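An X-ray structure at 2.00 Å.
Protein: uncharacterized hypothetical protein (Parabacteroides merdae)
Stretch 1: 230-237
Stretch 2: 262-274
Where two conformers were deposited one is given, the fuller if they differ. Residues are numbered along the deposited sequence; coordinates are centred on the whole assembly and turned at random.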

# COMPACT_ATOMS: atom_id res chain seq x y z
N ASN B 230 48.71 -0.31 -34.12
CA ASN B 230 47.67 -1.35 -34.04
C ASN B 230 46.76 -1.41 -35.26
O ASN B 230 46.16 -0.41 -35.66
CB ASN B 230 46.82 -1.17 -32.78
CG ASN B 230 47.61 -1.36 -31.53
OD1 ASN B 230 48.72 -1.86 -31.57
ND2 ASN B 230 47.04 -0.98 -30.39
N ASN B 231 46.67 -2.58 -35.88
CA ASN B 231 45.78 -2.79 -37.02
C ASN B 231 44.45 -3.46 -36.58
O ASN B 231 44.33 -4.67 -36.51
CB ASN B 231 46.47 -3.62 -38.09
CG ASN B 231 45.75 -3.57 -39.41
OD1 ASN B 231 44.82 -2.76 -39.63
ND2 ASN B 231 46.12 -4.46 -40.29
N THR B 232 43.50 -2.64 -36.20
CA THR B 232 42.24 -3.10 -35.63
C THR B 232 41.32 -3.65 -36.72
O THR B 232 41.25 -3.08 -37.80
CB THR B 232 41.58 -1.91 -34.90
OG1 THR B 232 42.48 -1.43 -33.91
CG2 THR B 232 40.28 -2.32 -34.23
N LYS B 233 40.64 -4.76 -36.45
CA LYS B 233 39.64 -5.31 -37.35
C LYS B 233 38.27 -4.75 -37.03
O LYS B 233 37.89 -4.70 -35.85
CB LYS B 233 39.55 -6.83 -37.17
CG LYS B 233 40.79 -7.61 -37.59
CD LYS B 233 40.56 -9.10 -37.34
CE LYS B 233 41.63 -9.96 -38.00
NZ LYS B 233 42.97 -9.44 -37.61
N MSE B 234 37.52 -4.37 -38.04
CA MSE B 234 36.23 -3.68 -37.86
C MSE B 234 35.17 -4.17 -38.86
O MSE B 234 35.51 -4.45 -40.01
CB MSE B 234 36.43 -2.18 -38.13
CG MSE B 234 37.23 -1.43 -37.12
SE MSE B 234 37.44 0.39 -37.75
CE MSE B 234 39.08 0.23 -38.79
N ILE B 235 33.90 -4.24 -38.41
CA ILE B 235 32.71 -4.59 -39.26
C ILE B 235 31.63 -3.57 -38.97
O ILE B 235 31.22 -3.38 -37.80
CB ILE B 235 32.19 -6.01 -38.92
CG1 ILE B 235 33.28 -7.06 -39.27
CG2 ILE B 235 30.84 -6.34 -39.58
CD1 ILE B 235 32.93 -8.48 -38.83
N LYS B 236 31.28 -2.79 -39.98
CA LYS B 236 30.32 -1.70 -39.87
C LYS B 236 28.93 -2.34 -39.82
O LYS B 236 28.64 -3.28 -40.57
CB LYS B 236 30.43 -0.80 -41.10
CG LYS B 236 29.55 0.45 -41.06
CD LYS B 236 29.52 1.06 -42.47
CE LYS B 236 28.97 2.48 -42.49
NZ LYS B 236 29.20 3.02 -43.90
N VAL B 237 28.09 -1.82 -38.94
CA VAL B 237 26.71 -2.26 -38.74
C VAL B 237 25.81 -1.02 -38.70
O VAL B 237 26.30 0.05 -38.39
CB VAL B 237 26.58 -2.97 -37.38
CG1 VAL B 237 25.12 -3.26 -37.08
CG2 VAL B 237 27.37 -4.27 -37.39
N ILE B 262 30.71 -13.96 -32.81
CA ILE B 262 30.75 -13.03 -33.99
C ILE B 262 31.82 -13.48 -35.00
O ILE B 262 32.95 -13.84 -34.63
CB ILE B 262 30.92 -11.53 -33.56
CG1 ILE B 262 30.63 -10.59 -34.73
CG2 ILE B 262 32.30 -11.24 -32.97
CD1 ILE B 262 29.15 -10.37 -34.94
N ASP B 263 31.46 -13.52 -36.28
CA ASP B 263 32.40 -13.88 -37.34
C ASP B 263 33.11 -12.63 -37.80
O ASP B 263 32.46 -11.71 -38.32
CB ASP B 263 31.67 -14.49 -38.53
CG ASP B 263 32.63 -15.01 -39.59
OD1 ASP B 263 33.85 -14.83 -39.47
OD2 ASP B 263 32.14 -15.65 -40.55
N MSE B 264 34.42 -12.59 -37.58
CA MSE B 264 35.22 -11.42 -37.97
C MSE B 264 35.98 -11.61 -39.27
O MSE B 264 36.87 -10.81 -39.56
CB MSE B 264 36.22 -11.04 -36.88
CG MSE B 264 35.62 -10.75 -35.51
SE MSE B 264 34.61 -9.06 -35.33
CE MSE B 264 35.89 -7.75 -36.13
N SER B 265 35.62 -12.64 -40.05
CA SER B 265 36.27 -12.95 -41.33
C SER B 265 36.14 -11.86 -42.36
O SER B 265 37.09 -11.55 -43.05
CB SER B 265 35.63 -14.20 -41.98
OG SER B 265 36.11 -15.37 -41.37
N LYS B 266 34.94 -11.32 -42.49
CA LYS B 266 34.66 -10.33 -43.50
C LYS B 266 34.91 -8.94 -42.90
O LYS B 266 34.07 -8.07 -43.01
CB LYS B 266 33.20 -10.51 -43.99
N CYS B 267 36.06 -8.72 -42.28
CA CYS B 267 36.36 -7.41 -41.66
C CYS B 267 37.04 -6.41 -42.61
O CYS B 267 37.52 -6.77 -43.67
CB CYS B 267 37.21 -7.55 -40.39
SG CYS B 267 38.82 -8.29 -40.68
N THR B 268 37.05 -5.15 -42.20
CA THR B 268 37.67 -4.08 -42.96
C THR B 268 38.63 -3.30 -42.05
O THR B 268 38.59 -3.44 -40.78
CB THR B 268 36.58 -3.17 -43.59
OG1 THR B 268 37.20 -2.21 -44.44
CG2 THR B 268 35.73 -2.45 -42.56
N ASN B 269 39.48 -2.46 -42.66
CA ASN B 269 40.41 -1.62 -41.87
C ASN B 269 40.08 -0.12 -41.89
O ASN B 269 40.91 0.69 -41.51
CB ASN B 269 41.84 -1.85 -42.32
CG ASN B 269 42.04 -1.50 -43.79
OD1 ASN B 269 41.13 -1.03 -44.46
ND2 ASN B 269 43.21 -1.75 -44.30
N TYR B 270 38.89 0.23 -42.33
CA TYR B 270 38.36 1.60 -42.19
C TYR B 270 36.86 1.53 -42.28
O TYR B 270 36.32 0.61 -42.87
CB TYR B 270 38.90 2.55 -43.27
CG TYR B 270 38.33 2.27 -44.67
CD1 TYR B 270 38.83 1.23 -45.44
CD2 TYR B 270 37.26 2.99 -45.17
CE1 TYR B 270 38.30 0.94 -46.69
CE2 TYR B 270 36.73 2.71 -46.42
CZ TYR B 270 37.25 1.68 -47.17
OH TYR B 270 36.75 1.37 -48.40
N ILE B 271 36.18 2.50 -41.66
CA ILE B 271 34.72 2.66 -41.77
C ILE B 271 34.40 4.13 -42.07
O ILE B 271 34.91 5.03 -41.41
CB ILE B 271 34.01 2.27 -40.48
CG1 ILE B 271 34.15 0.75 -40.23
CG2 ILE B 271 32.54 2.70 -40.55
CD1 ILE B 271 33.57 0.36 -38.88
N LEU B 272 33.57 4.36 -43.06
CA LEU B 272 33.12 5.71 -43.46
C LEU B 272 31.63 5.86 -43.16
O LEU B 272 30.94 4.87 -42.94
CB LEU B 272 33.39 5.97 -44.96
CG LEU B 272 34.84 5.72 -45.47
CD1 LEU B 272 35.02 5.92 -46.95
CD2 LEU B 272 35.86 6.59 -44.74
N GLY B 273 31.13 7.09 -43.16
CA GLY B 273 29.71 7.34 -43.00
C GLY B 273 29.04 6.85 -41.74
O GLY B 273 27.90 6.39 -41.78
N LEU B 274 29.72 6.94 -40.61
CA LEU B 274 29.06 6.69 -39.37
C LEU B 274 27.99 7.75 -39.09
O LEU B 274 28.13 8.88 -39.49
CB LEU B 274 30.08 6.64 -38.25
CG LEU B 274 30.95 5.40 -38.28
CD1 LEU B 274 32.18 5.68 -37.40
CD2 LEU B 274 30.19 4.17 -37.84

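Three consecutive residues of strand 233-237, Met234, Ile235 and Lys236, cover most of the first stretch's share of the contact with 262-274, which buries 707 Å² counting both sides. Met234, a selenomethionine, contributes the most, through its backbone as well as its side chain. It forms a single antiparallel bridge with Thr268: Met234 N donates to Thr268 O at 3.1 Å, and Thr268 N donates to Met234 O at 2.8 Å. The second bond is the straighter, with an N-H...acceptor angle of 167° against 139° for the first. The pairing ends there, although residues 270-274 run at 25° to strand 233-237, close to parallel, with the axes 7.4 Å apart at closest approach.

The CA-to-CB bond of Met234 points sideways, but its side chain (m, t, m) bends its end back onto the second stretch. Met234 CE lies 3.3 Å from Asn269 C and 3.5 Å from Tyr270 N, packing a methyl group against the backbone just beyond the bridge. Nearer the main chain, Met234 CB meets Ile271 CD1 at 3.9 Å. Ile271 points toward the first stretch and is buried, so a long, branched apolar residue fits the position.

Ile235 packs on the segment leading into Thr268. Its extended side chain (m, t) takes CD1 to 3.3 Å from Asp263 O and 3.9 Å from the SE atom of Met264, another selenomethionine, while Ile235 CG1 lies 4.1 Å from Cys267 CB. Met264 is folded (m, m, m), and its CE reaches back to Lys233 O at 3.7 Å. The backbone of this segment is braced by Asp263, whose OD1 accepts from both Ser265 N at 2.9 Å and Ser265 OG at 3.0 Å.

Lys236 points toward the second stretch with every chi angle near t. This full extension carries NZ to Leu272 O, where it donates a 2.7 Å hydrogen bond, so a charged end in an exposed position is used to hold a backbone carbonyl. The aliphatic part of the chain is used too: Lys236 CG lies 3.8 Å from Ile271 CG2. Gly273 follows with positive phi (59°), a conformation that by itself favours glycine.

Lys233 makes a more peripheral contact: its CG touches Cys267 SG at 3.7 Å, while the end of the side chain leads away. Asn231 OD1 approaches Asn269 CB at 4.1 Å, but Asn231 OD1 is hydrogen-bonded elsewhere in the structure.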